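Local coordinates for protein putative thioesterase (Escherichia coli, PDB 5UGZ) that probably hydrolyses thioesters as a type II thioesterase that releases intermediates from the colibactin NRPS/PKS assembly line, at residues E106-H109 and Y110-H114. Numbering follows the deposited sequence.
Sequences ELVH and YILDH
The C-terminal turns of helix 99-113, in the crossover between parallel strands 91-97 and 121-125, hold L107 against I111 and V108 against L112. Four i-to-i+4 backbone bonds establish the alpha-helical geometry, from I111 N to L107 O at 2.8 Å to Y110 N to E106 O at 3.1 Å; the straightest, L112 N to V108 O, has an N-H...O angle of 168°. Along one side, I111 CD1 lies 3.8 Å from L107 CG. L107 swings CG anti to its own N (chi1 175°), whereas I111 sets CG1 beside its own N (chi1 -72°), which lays CG1 3.2 Å from L107 O. I111 also touches Y92 of the sheet and F83 of helix 72-83; an alanine here would probably open a gap among L107, Y92 and F83. The V108 CG2 to L112 CD1 approach is looser, at 4.5 Å. The H114 ring folds back over the helix, with ND1 donating to Y110 O at 2.8 Å, nearly in the imidazole plane, and CE1 over the rim of one Y110 face. D113 OD1 is salt-bridged to R192, which also bonds H109 ND1. Such a sheet-packed helix is typical of the right-handed beta-alpha-beta crossover in alpha/beta-hydrolase thioesterases.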
ATOM      1  N   GLU A 106      -5.596  -6.030   4.821  1.00 15.93           N
ATOM      2  CA  GLU A 106      -5.616  -6.784   6.070  1.00 16.70           C
ATOM      3  C   GLU A 106      -5.878  -5.871   7.266  1.00 15.78           C
ATOM      4  O   GLU A 106      -6.551  -6.266   8.222  1.00 14.22           O
ATOM      5  CB  GLU A 106      -4.288  -7.535   6.221  1.00 18.43           C
ATOM      6  CG  GLU A 106      -4.084  -8.674   5.201  1.00 18.27           C
ATOM      7  CD  GLU A 106      -5.074  -9.826   5.403  1.00 18.43           C
ATOM      8  OE1 GLU A 106      -5.489 -10.029   6.546  1.00 22.01           O
ATOM      9  OE2 GLU A 106      -5.445 -10.524   4.436  1.00 18.82           O
ATOM     10  N   LEU A 107      -5.355  -4.644   7.212  1.00 14.44           N
ATOM     11  CA  LEU A 107      -5.525  -3.660   8.277  1.00 15.25           C
ATOM     12  C   LEU A 107      -6.972  -3.188   8.417  1.00 15.58           C
ATOM     13  O   LEU A 107      -7.444  -2.972   9.538  1.00 15.01           O
ATOM     14  CB  LEU A 107      -4.615  -2.462   8.013  1.00 14.91           C
ATOM     15  CG  LEU A 107      -4.768  -1.302   8.992  1.00 15.50           C
ATOM     16  CD1 LEU A 107      -4.501  -1.779  10.421  1.00 15.25           C
ATOM     17  CD2 LEU A 107      -3.841  -0.166   8.600  1.00 13.72           C
ATOM     18  N   VAL A 108      -7.682  -2.971   7.302  1.00 14.86           N
ATOM     19  CA  VAL A 108      -9.067  -2.518   7.412  1.00 16.02           C
ATOM     20  C   VAL A 108      -9.909  -3.578   8.106  1.00 15.48           C
ATOM     21  O   VAL A 108     -10.693  -3.273   9.010  1.00 16.62           O
ATOM     22  CB  VAL A 108      -9.660  -2.121   6.035  1.00 16.51           C
ATOM     23  CG1 VAL A 108      -9.727  -3.288   5.063  1.00 17.95           C
ATOM     24  CG2 VAL A 108     -11.060  -1.527   6.219  1.00 16.46           C
ATOM     25  N   HIS A 109      -9.755  -4.836   7.712  1.00 15.19           N
ATOM     26  CA  HIS A 109     -10.513  -5.883   8.389  1.00 16.20           C
ATOM     27  C   HIS A 109     -10.116  -6.006   9.854  1.00 15.81           C
ATOM     28  O   HIS A 109     -10.967  -6.301  10.693  1.00 17.20           O
ATOM     29  CB  HIS A 109     -10.344  -7.207   7.651  1.00 15.66           C
ATOM     30  CG  HIS A 109     -11.110  -7.275   6.362  1.00 18.16           C
ATOM     31  ND1 HIS A 109     -12.458  -7.559   6.313  1.00 18.37           N
ATOM     32  CD2 HIS A 109     -10.721  -7.094   5.077  1.00 15.71           C
ATOM     33  CE1 HIS A 109     -12.864  -7.555   5.056  1.00 18.94           C
ATOM     34  NE2 HIS A 109     -11.828  -7.279   4.285  1.00 18.27           N
ATOM     35  N   TYR A 110      -8.843  -5.751  10.184  1.00 15.32           N
ATOM     36  CA  TYR A 110      -8.388  -5.783  11.573  1.00 14.80           C
ATOM     37  C   TYR A 110      -8.972  -4.616  12.362  1.00 16.86           C
ATOM     38  O   TYR A 110      -9.305  -4.758  13.542  1.00 17.67           O
ATOM     39  CB  TYR A 110      -6.851  -5.764  11.588  1.00 13.76           C
ATOM     40  CG  TYR A 110      -6.128  -5.862  12.927  1.00 16.13           C
ATOM     41  CD1 TYR A 110      -5.707  -7.096  13.435  1.00 16.43           C
ATOM     42  CD2 TYR A 110      -5.806  -4.718  13.648  1.00 15.70           C
ATOM     43  CE1 TYR A 110      -5.011  -7.189  14.633  1.00 14.21           C
ATOM     44  CE2 TYR A 110      -5.119  -4.804  14.845  1.00 15.84           C
ATOM     45  CZ  TYR A 110      -4.736  -6.045  15.334  1.00 15.80           C
ATOM     46  OH  TYR A 110      -4.057  -6.122  16.523  1.00 18.53           O
ATOM     47  N   ILE A 111      -9.091  -3.450  11.726  1.00 16.20           N
ATOM     48  CA  ILE A 111      -9.783  -2.319  12.335  1.00 15.10           C
ATOM     49  C   ILE A 111     -11.238  -2.687  12.601  1.00 17.05           C
ATOM     50  O   ILE A 111     -11.756  -2.500  13.708  1.00 17.89           O
ATOM     51  CB  ILE A 111      -9.661  -1.077  11.423  1.00 17.36           C
ATOM     52  CG1 ILE A 111      -8.228  -0.521  11.448  1.00 16.33           C
ATOM     53  CG2 ILE A 111     -10.705  -0.001  11.761  1.00 16.05           C
ATOM     54  CD1 ILE A 111      -7.886   0.404  10.285  1.00 13.63           C
ATOM     55  N   LEU A 112     -11.909  -3.245  11.589  1.00 16.86           N
ATOM     56  CA  LEU A 112     -13.300  -3.664  11.742  1.00 18.33           C
ATOM     57  C   LEU A 112     -13.456  -4.726  12.835  1.00 19.31           C
ATOM     58  O   LEU A 112     -14.394  -4.656  13.637  1.00 17.43           O
ATOM     59  CB  LEU A 112     -13.844  -4.167  10.399  1.00 17.35           C
ATOM     60  CG  LEU A 112     -14.247  -3.087   9.381  1.00 17.31           C
ATOM     61  CD1 LEU A 112     -14.494  -3.713   8.035  1.00 17.82           C
ATOM     62  CD2 LEU A 112     -15.480  -2.361   9.834  1.00 18.28           C
ATOM     63  N   ASP A 113     -12.544  -5.710  12.893  1.00 18.15           N
ATOM     64  CA  ASP A 113     -12.543  -6.679  14.000  1.00 19.19           C
ATOM     65  C   ASP A 113     -12.449  -6.018  15.370  1.00 19.71           C
ATOM     66  O   ASP A 113     -12.828  -6.636  16.373  1.00 19.09           O
ATOM     67  CB  ASP A 113     -11.372  -7.662  13.893  1.00 17.62           C
ATOM     68  CG  ASP A 113     -11.463  -8.559  12.697  1.00 19.18           C
ATOM     69  OD1 ASP A 113     -12.561  -8.675  12.110  1.00 21.41           O
ATOM     70  OD2 ASP A 113     -10.425  -9.156  12.347  1.00 19.36           O
ATOM     71  N   HIS A 114     -11.907  -4.802  15.445  1.00 17.88           N
ATOM     72  CA  HIS A 114     -11.833  -4.070  16.699  1.00 17.86           C
ATOM     73  C   HIS A 114     -13.093  -3.266  17.004  1.00 20.13           C
ATOM     74  O   HIS A 114     -13.230  -2.753  18.115  1.00 24.94           O
ATOM     75  CB  HIS A 114     -10.608  -3.151  16.690  1.00 16.63           C
ATOM     76  CG  HIS A 114      -9.339  -3.846  17.077  1.00 15.66           C
ATOM     77  ND1 HIS A 114      -8.677  -4.708  16.234  1.00 15.45           N
ATOM     78  CD2 HIS A 114      -8.628  -3.827  18.227  1.00 15.79           C
ATOM     79  CE1 HIS A 114      -7.601  -5.170  16.840  1.00 16.35           C
ATOM     80  NE2 HIS A 114      -7.550  -4.655  18.053  1.00 14.53           N
TER